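Local coordinates for glutathione peroxidase (Hypocrea jecorina, PDB 6VPD) that reduces hydroperoxides to alcohols as a glutathione peroxidase-like thioredoxin peroxidase, probably drawing its electrons from thioredoxin, at the interface of chains A and B. Numbering follows the deposited sequence. Chains: chain A/B, Glutathione peroxidase.

Contact 1: the interface of chains A and B. Residues chain A 97, 153; chain B 177-178.
A:Trp153, the tryptophan of the catalytic WNF segment of glutathione peroxidases, lays one face of its indole on B:Glu177 and B:Lys178 in the 3-10 turn 176-178 of chain B. The packing is mostly apolar and touches both rings of the indole. B:Glu177 CB makes a CH-pi contact over the five-membered ring, 3.9 Å from its centroid. Ring and carboxylate planes stand 77° apart, and the two side chains run past each other in opposite directions; it is the methylene, not the acid, that touches the five-membered ring. Above the outer rim of the six-membered ring the lysine crosses the indole at about a right angle, its CG 3.3 Å from A:Trp153 CZ3. A backbone group shares the same face: the carbonyl oxygen of B:Glu177 sits above the plane, offset toward the rim, 3.6 Å from A:Trp153 NE1, a contact with the ring face.

The polar contribution comes from the lysine tip. Past the tryptophan, B:Lys178 bends at chi3 (29°), which swings CE and the terminal amine NZ toward the loop of A:Ser97. There the serine hydroxyl OG, anti to its own backbone nitrogen (chi1 -168°), lies beside the amine. The serine CB also approaches B:Lys178 CE at 3.8 Å. A hydrogen bond is possible between A:Ser97 OG and B:Lys178 NZ, 3.1 Å apart, though the amine stands beside the CB-OG bond, a poor angle at the oxygen.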
loop_
_atom_site.group_PDB
_atom_site.type_symbol
_atom_site.label_atom_id
_atom_site.label_comp_id
_atom_site.label_asym_id
_atom_site.label_seq_id
_atom_site.Cartn_x
_atom_site.Cartn_y
_atom_site.Cartn_z
ATOM N N SER A 97 -13.773 -1.574 2.348
ATOM C CA SER A 97 -14.188 -1.250 3.707
ATOM C C SER A 97 -15.614 -0.696 3.757
ATOM O O SER A 97 -16.014 0.141 2.940
ATOM C CB SER A 97 -13.212 -0.264 4.352
ATOM O OG SER A 97 -13.459 -0.179 5.746
ATOM N N TRP A 153 -3.092 -5.625 0.509
ATOM C CA TRP A 153 -4.011 -4.827 -0.288
ATOM C C TRP A 153 -4.158 -5.478 -1.660
ATOM O O TRP A 153 -3.522 -6.497 -1.960
ATOM C CB TRP A 153 -3.498 -3.388 -0.360
ATOM C CG TRP A 153 -4.476 -2.368 -0.865
ATOM C CD1 TRP A 153 -4.311 -1.525 -1.939
ATOM C CD2 TRP A 153 -5.767 -2.068 -0.318
ATOM N NE1 TRP A 153 -5.424 -0.721 -2.088
ATOM C CE2 TRP A 153 -6.334 -1.040 -1.111
ATOM C CE3 TRP A 153 -6.508 -2.581 0.753
ATOM C CZ2 TRP A 153 -7.605 -0.516 -0.861
ATOM C CZ3 TRP A 153 -7.779 -2.070 0.991
ATOM C CH2 TRP A 153 -8.309 -1.039 0.197
ATOM N N GLU B 177 -2.620 1.861 2.804
ATOM C CA GLU B 177 -3.006 1.612 1.413
ATOM C C GLU B 177 -4.490 1.853 1.187
ATOM O O GLU B 177 -4.907 2.136 0.057
ATOM C CB GLU B 177 -2.642 0.186 0.999
ATOM C CG GLU B 177 -1.157 -0.105 1.074
ATOM C CD GLU B 177 -0.720 -0.505 2.471
ATOM O OE1 GLU B 177 -1.137 -1.590 2.941
ATOM O OE2 GLU B 177 0.022 0.273 3.107
ATOM N N LYS B 178 -5.293 1.740 2.245
ATOM C CA LYS B 178 -6.717 2.036 2.214
ATOM C C LYS B 178 -7.024 3.528 2.184
ATOM O O LYS B 178 -8.177 3.899 1.939
ATOM C CB LYS B 178 -7.366 1.454 3.446
ATOM C CG LYS B 178 -7.250 -0.016 3.540
ATOM C CD LYS B 178 -8.200 -0.513 4.617
ATOM C CE LYS B 178 -9.443 0.388 4.773
ATOM N NZ LYS B 178 -10.386 -0.265 5.692
#

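Contact 2: the interface of chains A and B. Residues chain A 153, 172-173; chain B 177-178.
This is a mainly van der Waals patch in an interface between two copies of the peroxidase, not an exact two-fold, where it seats the 3-10 turn 176-178 of chain B against surface loops of chain A; the pairing may or may not persist in solution. While the indole of A:Trp153 covers the backbone and first methylene of B:Glu177, A:Ser172 meets the next carbon of that side chain. The serine hydroxyl OG lies 3.8 Å from B:Glu177 CG. With chi1 at 61°, OG is flanked by both the backbone N and the carbonyl carbon, and this hydroxyl is turned both toward the partner chain and toward its own tryptophan, 3.8 Å from A:Trp153 CD1. Serine and indole thus sit side by side against the glutamate.

The glutamate chain bends at chi2 (84°), directing its carboxylate away from the serine; B:Glu177 OE1 remains 5.2 Å from A:Ser172 OG. The acid therefore makes no direct bond to this hydroxyl, and the aliphatic stem does the touching. At the margin, the methyl CG2 of A:Thr173 approaches B:Glu177 CG at 4.3 Å, a loose contact that hides little surface. Farther along the indole, B:Lys178 covers the benzo end. In this arrangement the site covers one face of the tryptophan that belongs to the family's catalytic residues, and may restrict access to it from the partner's side.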
loop_
_atom_site.group_PDB
_atom_site.type_symbol
_atom_site.label_atom_id
_atom_site.label_comp_id
_atom_site.label_asym_id
_atom_site.label_seq_id
_atom_site.Cartn_x
_atom_site.Cartn_y
_atom_site.Cartn_z
ATOM N N TRP A 153 -3.092 -5.625 0.509
ATOM C CA TRP A 153 -4.011 -4.827 -0.288
ATOM C C TRP A 153 -4.158 -5.478 -1.660
ATOM O O TRP A 153 -3.522 -6.497 -1.960
ATOM C CB TRP A 153 -3.498 -3.388 -0.360
ATOM C CG TRP A 153 -4.476 -2.368 -0.865
ATOM C CD1 TRP A 153 -4.311 -1.525 -1.939
ATOM C CD2 TRP A 153 -5.767 -2.068 -0.318
ATOM N NE1 TRP A 153 -5.424 -0.721 -2.088
ATOM C CE2 TRP A 153 -6.334 -1.040 -1.111
ATOM C CE3 TRP A 153 -6.508 -2.581 0.753
ATOM C CZ2 TRP A 153 -7.605 -0.516 -0.861
ATOM C CZ3 TRP A 153 -7.779 -2.070 0.991
ATOM C CH2 TRP A 153 -8.309 -1.039 0.197
ATOM N N SER A 172 1.646 -3.561 -3.060
ATOM C CA SER A 172 0.765 -2.864 -4.002
ATOM C C SER A 172 1.331 -1.516 -4.431
ATOM O O SER A 172 1.019 -1.033 -5.526
ATOM C CB SER A 172 -0.618 -2.670 -3.382
ATOM O OG SER A 172 -0.553 -1.881 -2.203
ATOM N N THR A 173 2.156 -0.899 -3.584
ATOM C CA THR A 173 2.738 0.410 -3.842
ATOM C C THR A 173 3.928 0.353 -4.793
ATOM O O THR A 173 4.377 1.403 -5.271
ATOM C CB THR A 173 3.171 1.041 -2.513
ATOM O OG1 THR A 173 4.189 0.227 -1.905
ATOM C CG2 THR A 173 1.975 1.154 -1.553
ATOM N N GLU B 177 -2.620 1.861 2.804
ATOM C CA GLU B 177 -3.006 1.612 1.413
ATOM C C GLU B 177 -4.490 1.853 1.187
ATOM O O GLU B 177 -4.907 2.136 0.057
ATOM C CB GLU B 177 -2.642 0.186 0.999
ATOM C CG GLU B 177 -1.157 -0.105 1.074
ATOM C CD GLU B 177 -0.720 -0.505 2.471
ATOM O OE1 GLU B 177 -1.137 -1.590 2.941
ATOM O OE2 GLU B 177 0.022 0.273 3.107
ATOM N N LYS B 178 -5.293 1.740 2.245
ATOM C CA LYS B 178 -6.717 2.036 2.214
ATOM C C LYS B 178 -7.024 3.528 2.184
ATOM O O LYS B 178 -8.177 3.899 1.939
ATOM C CB LYS B 178 -7.366 1.454 3.446
ATOM C CG LYS B 178 -7.250 -0.016 3.540
ATOM C CD LYS B 178 -8.200 -0.513 4.617
ATOM C CE LYS B 178 -9.443 0.388 4.773
ATOM N NZ LYS B 178 -10.386 -0.265 5.692
#

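Contact 3: the interface of chains A and B. Residues chain A 145, 148, 152; chain B 65, 175, 177.
B:Tyr65 reaches across to A:Leu145, A:Leu148 and A:Lys152 from the first turn of helix 64-80, which in the thioredoxin fold of glutathione peroxidases follows the catalytic-cysteine loop. Its phenol end makes the short contacts. The oxygen OH lies 3.3 Å from A:Leu148 CD2, and the same methyl packs on CZ at 3.7 Å, with leucine and tyrosine side chains crossing at about a right angle. Nearer the CB end, on the CD1 and CE1 side of the ring, A:Leu145 contributes its CD2 methyl, 4.0 Å from B:Tyr65 CD1. The lysine side chain of A:Lys152 slants across the tyrosine, its CG 3.3 Å from B:Tyr65 OH. An alanine at the tyrosine position would strip away the ring and probably open a gap beside both leucine methyls, with the lysine methylenes losing their cover.

In the next shell, B:Glu175 OE1 takes a weak hydrogen bond of 3.4 Å from B:Tyr65 OH, which may steady the phenol. The same carboxylate oxygen approaches A:Lys152 CB at 3.7 Å, and B:Glu177 OE1 also faces that carbon. The lysine chain, slightly kinked at chi2 (148°) and chi3 (-144°), runs on past both acids: A:Lys152 NZ stays 6.8 Å from B:Glu175 OE1, where any attraction would be long-range. Farther out, the 3-10 turn 145-147 carries A:Leu145, with A:Leu148 just beyond its end.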
loop_
_atom_site.group_PDB
_atom_site.type_symbol
_atom_site.label_atom_id
_atom_site.label_comp_id
_atom_site.label_asym_id
_atom_site.label_seq_id
_atom_site.Cartn_x
_atom_site.Cartn_y
_atom_site.Cartn_z
ATOM N N LEU A 145 6.658 -8.146 4.109
ATOM C CA LEU A 145 7.632 -7.380 4.872
ATOM C C LEU A 145 7.585 -7.758 6.353
ATOM O O LEU A 145 6.502 -7.889 6.944
ATOM C CB LEU A 145 7.366 -5.894 4.664
ATOM C CG LEU A 145 8.205 -4.895 5.442
ATOM C CD1 LEU A 145 9.492 -4.518 4.680
ATOM C CD2 LEU A 145 7.341 -3.682 5.731
ATOM N N LEU A 148 5.526 -10.824 7.622
ATOM C CA LEU A 148 4.076 -10.841 7.554
ATOM C C LEU A 148 3.643 -11.538 6.286
ATOM O O LEU A 148 4.065 -11.169 5.187
ATOM C CB LEU A 148 3.520 -9.427 7.579
ATOM C CG LEU A 148 1.993 -9.392 7.636
ATOM C CD1 LEU A 148 1.470 -9.517 9.087
ATOM C CD2 LEU A 148 1.491 -8.140 6.940
ATOM N N LYS A 152 -1.576 -7.541 1.940
ATOM C CA LYS A 152 -2.070 -6.345 2.614
ATOM C C LYS A 152 -3.199 -5.684 1.835
ATOM O O LYS A 152 -4.184 -5.242 2.433
ATOM C CB LYS A 152 -0.923 -5.355 2.828
ATOM C CG LYS A 152 0.299 -5.979 3.493
ATOM C CD LYS A 152 1.615 -5.335 3.018
ATOM C CE LYS A 152 2.752 -6.375 2.926
ATOM N NZ LYS A 152 4.018 -5.814 2.354
ATOM N N TYR B 65 7.113 -1.989 11.046
ATOM C CA TYR B 65 6.121 -2.320 10.028
ATOM C C TYR B 65 5.324 -1.079 9.631
ATOM O O TYR B 65 5.057 -0.852 8.443
ATOM C CB TYR B 65 5.188 -3.436 10.520
ATOM C CG TYR B 65 4.226 -3.859 9.434
ATOM C CD1 TYR B 65 4.627 -4.743 8.423
ATOM C CD2 TYR B 65 2.944 -3.327 9.366
ATOM C CE1 TYR B 65 3.763 -5.105 7.391
ATOM C CE2 TYR B 65 2.075 -3.681 8.343
ATOM C CZ TYR B 65 2.488 -4.568 7.358
ATOM O OH TYR B 65 1.627 -4.917 6.336
ATOM N N GLU B 175 -5.027 0.251 7.309
ATOM C CA GLU B 175 -3.811 0.252 6.509
ATOM C C GLU B 175 -3.699 1.553 5.715
ATOM O O GLU B 175 -4.693 2.026 5.156
ATOM C CB GLU B 175 -3.795 -0.935 5.550
ATOM C CG GLU B 175 -3.388 -2.239 6.201
ATOM C CD GLU B 175 -1.890 -2.315 6.482
ATOM O OE1 GLU B 175 -1.182 -3.076 5.781
ATOM O OE2 GLU B 175 -1.416 -1.612 7.400
ATOM N N GLU B 177 -2.620 1.861 2.804
ATOM C CA GLU B 177 -3.006 1.612 1.413
ATOM C C GLU B 177 -4.490 1.853 1.187
ATOM O O GLU B 177 -4.907 2.136 0.057
ATOM C CB GLU B 177 -2.642 0.186 0.999
ATOM C CG GLU B 177 -1.157 -0.105 1.074
ATOM C CD GLU B 177 -0.720 -0.505 2.471
ATOM O OE1 GLU B 177 -1.137 -1.590 2.941
ATOM O OE2 GLU B 177 0.022 0.273 3.107
#

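Contacts 1 and 2 have centres about 6 Å apart and share A:Trp153, B:Glu177 and B:Lys178, so they are two flanks of a single patch. The centre of contact 3 lies about 10 Å from that of contact 1 and about 8 Å from that of contact 2, joined to both through B:Glu177 and, on chain A, through the adjacent residues A:Lys152 and A:Trp153. The row approaches the active site at one end: the centre of contact 1 is about 12 Å from A:Cys61, that of contact 3 about 21 Å. The interface is not an exact two-fold, and may be the working assembly or a crystal pairing.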